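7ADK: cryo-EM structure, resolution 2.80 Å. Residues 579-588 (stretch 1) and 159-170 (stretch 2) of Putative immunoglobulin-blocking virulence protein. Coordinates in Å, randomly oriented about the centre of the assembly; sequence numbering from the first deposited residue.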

# COMPACT_ATOMS: atom_id res chain seq x y z
N ALA A 579 -4.98 -37.06 7.27
CA ALA A 579 -3.92 -38.01 7.63
C ALA A 579 -2.90 -37.45 8.64
O ALA A 579 -2.34 -38.20 9.43
CB ALA A 579 -3.23 -38.50 6.37
N ARG A 580 -2.66 -36.13 8.66
CA ARG A 580 -1.83 -35.42 9.64
C ARG A 580 -2.60 -34.31 10.36
O ARG A 580 -2.02 -33.46 11.02
CB ARG A 580 -0.53 -34.92 8.99
CG ARG A 580 0.41 -36.05 8.58
CD ARG A 580 1.64 -35.58 7.79
NE ARG A 580 2.64 -34.97 8.66
CZ ARG A 580 3.76 -34.38 8.28
NH1 ARG A 580 4.56 -33.90 9.17
NH2 ARG A 580 4.13 -34.26 7.04
N ASN A 581 -3.93 -34.29 10.26
CA ASN A 581 -4.76 -33.19 10.75
C ASN A 581 -4.65 -32.97 12.27
O ASN A 581 -4.87 -31.85 12.73
CB ASN A 581 -6.20 -33.45 10.32
CG ASN A 581 -7.19 -32.41 10.82
OD1 ASN A 581 -7.40 -31.37 10.22
ND2 ASN A 581 -7.87 -32.67 11.90
N ASN A 582 -4.37 -33.98 13.09
CA ASN A 582 -4.30 -33.76 14.53
C ASN A 582 -3.08 -32.92 14.97
O ASN A 582 -3.04 -32.46 16.10
CB ASN A 582 -4.44 -35.11 15.25
CG ASN A 582 -3.21 -35.97 15.19
OD1 ASN A 582 -2.60 -36.14 14.15
ND2 ASN A 582 -2.82 -36.52 16.30
N GLU A 583 -2.11 -32.69 14.09
CA GLU A 583 -0.96 -31.82 14.32
C GLU A 583 -1.31 -30.33 14.14
O GLU A 583 -2.03 -29.99 13.21
CB GLU A 583 0.18 -32.12 13.33
CG GLU A 583 0.63 -33.58 13.25
CD GLU A 583 1.71 -33.79 12.17
OE1 GLU A 583 2.52 -32.87 11.93
OE2 GLU A 583 1.77 -34.89 11.58
N PRO A 584 -0.74 -29.40 14.93
CA PRO A 584 -1.11 -27.98 14.87
C PRO A 584 -0.85 -27.26 13.54
O PRO A 584 -1.59 -26.35 13.18
CB PRO A 584 -0.30 -27.31 15.97
CG PRO A 584 0.03 -28.43 16.95
CD PRO A 584 0.14 -29.65 16.06
N PHE A 585 0.20 -27.61 12.80
CA PHE A 585 0.54 -26.92 11.54
C PHE A 585 -0.51 -27.15 10.45
O PHE A 585 -0.87 -26.25 9.70
CB PHE A 585 1.93 -27.34 11.04
CG PHE A 585 2.39 -26.58 9.81
CD1 PHE A 585 2.15 -27.09 8.52
CD2 PHE A 585 3.00 -25.33 9.95
CE1 PHE A 585 2.53 -26.36 7.39
CE2 PHE A 585 3.38 -24.60 8.82
CZ PHE A 585 3.15 -25.11 7.54
N PHE A 586 -1.04 -28.37 10.37
CA PHE A 586 -2.05 -28.74 9.37
C PHE A 586 -3.46 -28.25 9.70
O PHE A 586 -4.39 -28.48 8.93
CB PHE A 586 -1.97 -30.25 9.11
CG PHE A 586 -0.64 -30.65 8.53
CD1 PHE A 586 -0.23 -30.16 7.29
CD2 PHE A 586 0.26 -31.41 9.29
CE1 PHE A 586 1.05 -30.46 6.79
CE2 PHE A 586 1.54 -31.69 8.81
CZ PHE A 586 1.94 -31.22 7.55
N GLN A 587 -3.63 -27.52 10.80
CA GLN A 587 -4.91 -26.95 11.22
C GLN A 587 -5.15 -25.52 10.72
O GLN A 587 -6.23 -24.97 10.90
CB GLN A 587 -5.03 -27.03 12.74
CG GLN A 587 -5.18 -28.50 13.17
CD GLN A 587 -4.83 -28.75 14.62
OE1 GLN A 587 -4.76 -27.87 15.46
NE2 GLN A 587 -4.63 -29.99 14.98
N GLY A 588 -4.19 -24.88 10.07
CA GLY A 588 -4.30 -23.47 9.70
C GLY A 588 -4.31 -22.53 10.91
O GLY A 588 -3.88 -22.89 11.99
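Stretch 2 (159-170) KISNPTKPYQNH

The two stretches belong to one chain but are far apart in sequence; no two touching residues are closer than 413 positions. Apart from Ala579, the last residue of a helix, stretch 1 has no regular helix or strand, and stretch 2 has none. Arg580 is the first residue to leave helical phi/psi. A type I beta turn then runs from Arg580 to Glu583, with a hydrogen bond from Glu583 N to Arg580 O at 3.2 Å. In stretch 2, Lys159 also follows a helix. Its phi is positive, and a Schellman motif closes the last helical turn. From Ile160 on the backbone is loop.

Ala579 CA lies 5.2 Å from Ser161 CA. From Ala579 to Glu583 the stretches run in roughly the same sense, but locally the pairing is reversed: Asn582 CA lies 6.3 Å from Asn169 CA and Glu583 CA 6.5 Å from Tyr167 CA. Between the first of these points and the others, stretch 2 bulges away: Thr164, Lys165 and Pro166 make no contact. The contact buries 526 Å², both sides summed.

At the start, Ala579 points toward stretch 2. Ala579 CB packs against Ile160 CG1 at 3.9 Å and lies 3.5 Å from Ile160 O. Arg580 CG is also 3.5 Å from Ile160 O. The Arg580 side chain extends along stretch 2, and Pro163 CD sits over one face of its guanidinium, 4.3 Å from Arg580 CZ.

Arg580 NE donates to Glu583 OE2 at 3.0 Å, a salt bridge that ties together the two ends of the turn. Asn162 OD1 comes close to this pair, 2.8 Å from Arg580 NH1. Asn162 OD1 is also 3.0 Å from Glu583 OE2, but both atoms are acceptors and form no hydrogen bond. Asn162 ND2 donates to Lys165 O at 2.8 Å, which bridges the base of the bulge.

Tyr167 gives the largest covered area of any residue here. Its CA-to-CB bond points toward stretch 1, and Glu583 CB lies over one face of its ring. Glu583 CG is 3.7 Å from Tyr167 CB. Farther along the ring, Pro584 CD packs 3.6 Å from Tyr167 CZ.

Two hydrogen bonds cross between the stretches, and both involve Asn582. Asn582 ND2 donates to Tyr167 O at 2.8 Å, and Asn169 ND2 donates to Asn582 O at 2.9 Å. Each joins an asparagine amide to a backbone carbonyl, so Asn582 is held through both its side chain and its main chain. Gln587 NE2 lies 3.8 Å from Asn169 ND2 and donates to Asn581 O at 2.9 Å.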

# COMPACT_ATOMS: atom_id res chain seq x y z
N LYS A 159 2.18 -43.00 2.03
CA LYS A 159 3.20 -42.12 2.63
C LYS A 159 2.66 -40.71 2.92
O LYS A 159 3.19 -39.69 2.48
CB LYS A 159 4.51 -42.14 1.80
CG LYS A 159 5.06 -43.56 1.61
CD LYS A 159 6.53 -43.59 1.20
CE LYS A 159 7.49 -43.28 2.36
NZ LYS A 159 7.55 -44.36 3.36
N ILE A 160 1.52 -40.70 3.61
CA ILE A 160 0.67 -39.53 3.86
C ILE A 160 0.46 -39.30 5.37
O ILE A 160 0.18 -38.18 5.79
CB ILE A 160 -0.63 -39.70 3.03
CG1 ILE A 160 -1.46 -38.43 2.95
CG2 ILE A 160 -1.45 -40.88 3.55
CD1 ILE A 160 -2.85 -38.66 2.34
N SER A 161 0.65 -40.32 6.21
CA SER A 161 0.80 -40.21 7.66
C SER A 161 2.12 -39.53 8.05
O SER A 161 2.96 -39.23 7.20
CB SER A 161 0.72 -41.61 8.31
OG SER A 161 1.69 -42.49 7.80
N ASN A 162 2.33 -39.27 9.35
CA ASN A 162 3.58 -38.68 9.82
C ASN A 162 4.75 -39.68 9.64
O ASN A 162 4.61 -40.85 10.01
CB ASN A 162 3.42 -38.20 11.28
CG ASN A 162 4.38 -37.07 11.62
OD1 ASN A 162 4.45 -36.06 10.96
ND2 ASN A 162 5.20 -37.20 12.63
N PRO A 163 5.90 -39.25 9.10
CA PRO A 163 6.91 -40.15 8.51
C PRO A 163 7.71 -41.02 9.49
O PRO A 163 8.37 -41.96 9.06
CB PRO A 163 7.85 -39.22 7.73
CG PRO A 163 7.72 -37.89 8.46
CD PRO A 163 6.24 -37.87 8.79
N THR A 164 7.70 -40.70 10.78
CA THR A 164 8.64 -41.27 11.77
C THR A 164 8.00 -41.68 13.10
O THR A 164 8.51 -42.57 13.77
CB THR A 164 9.74 -40.25 12.07
OG1 THR A 164 9.13 -39.07 12.51
CG2 THR A 164 10.61 -39.92 10.86
N LYS A 165 6.89 -41.04 13.48
CA LYS A 165 6.23 -41.16 14.79
C LYS A 165 4.82 -40.55 14.70
O LYS A 165 4.71 -39.42 14.23
CB LYS A 165 7.11 -40.40 15.80
CG LYS A 165 6.51 -40.16 17.19
CD LYS A 165 7.57 -39.54 18.10
CE LYS A 165 6.99 -39.10 19.44
NZ LYS A 165 8.05 -38.61 20.35
N PRO A 166 3.75 -41.21 15.13
CA PRO A 166 2.41 -40.63 15.13
C PRO A 166 2.29 -39.54 16.21
O PRO A 166 2.43 -39.80 17.40
CB PRO A 166 1.46 -41.81 15.36
CG PRO A 166 2.31 -42.80 16.14
CD PRO A 166 3.72 -42.58 15.61
N TYR A 167 1.98 -38.32 15.79
CA TYR A 167 1.74 -37.21 16.71
C TYR A 167 0.44 -37.41 17.52
O TYR A 167 -0.51 -38.00 17.01
CB TYR A 167 1.70 -35.92 15.89
CG TYR A 167 1.66 -34.63 16.69
CD1 TYR A 167 0.44 -34.08 17.13
CD2 TYR A 167 2.86 -33.96 16.96
CE1 TYR A 167 0.43 -32.88 17.86
CE2 TYR A 167 2.86 -32.76 17.69
CZ TYR A 167 1.64 -32.21 18.13
OH TYR A 167 1.63 -31.05 18.83
N GLN A 168 0.36 -36.92 18.76
CA GLN A 168 -0.91 -36.79 19.49
C GLN A 168 -1.04 -35.46 20.23
O GLN A 168 -0.11 -34.99 20.89
CB GLN A 168 -1.17 -38.03 20.34
CG GLN A 168 -2.37 -37.85 21.27
CD GLN A 168 -3.03 -39.14 21.72
OE1 GLN A 168 -2.97 -40.17 21.10
NE2 GLN A 168 -3.76 -39.09 22.79
N ASN A 169 -2.22 -34.85 20.11
CA ASN A 169 -2.55 -33.52 20.60
C ASN A 169 -3.01 -33.54 22.08
O ASN A 169 -2.41 -32.87 22.91
CB ASN A 169 -3.58 -32.90 19.65
CG ASN A 169 -3.47 -31.39 19.58
OD1 ASN A 169 -3.48 -30.70 20.58
ND2 ASN A 169 -3.30 -30.82 18.42
N HIS A 170 -4.03 -34.33 22.44
CA HIS A 170 -4.43 -34.49 23.85
C HIS A 170 -3.52 -35.50 24.56
O HIS A 170 -3.75 -36.70 24.57
CB HIS A 170 -5.92 -34.81 24.01
CG HIS A 170 -6.83 -33.63 23.82
ND1 HIS A 170 -6.46 -32.29 23.70
CD2 HIS A 170 -8.19 -33.69 23.85
CE1 HIS A 170 -7.60 -31.59 23.62
NE2 HIS A 170 -8.65 -32.41 23.70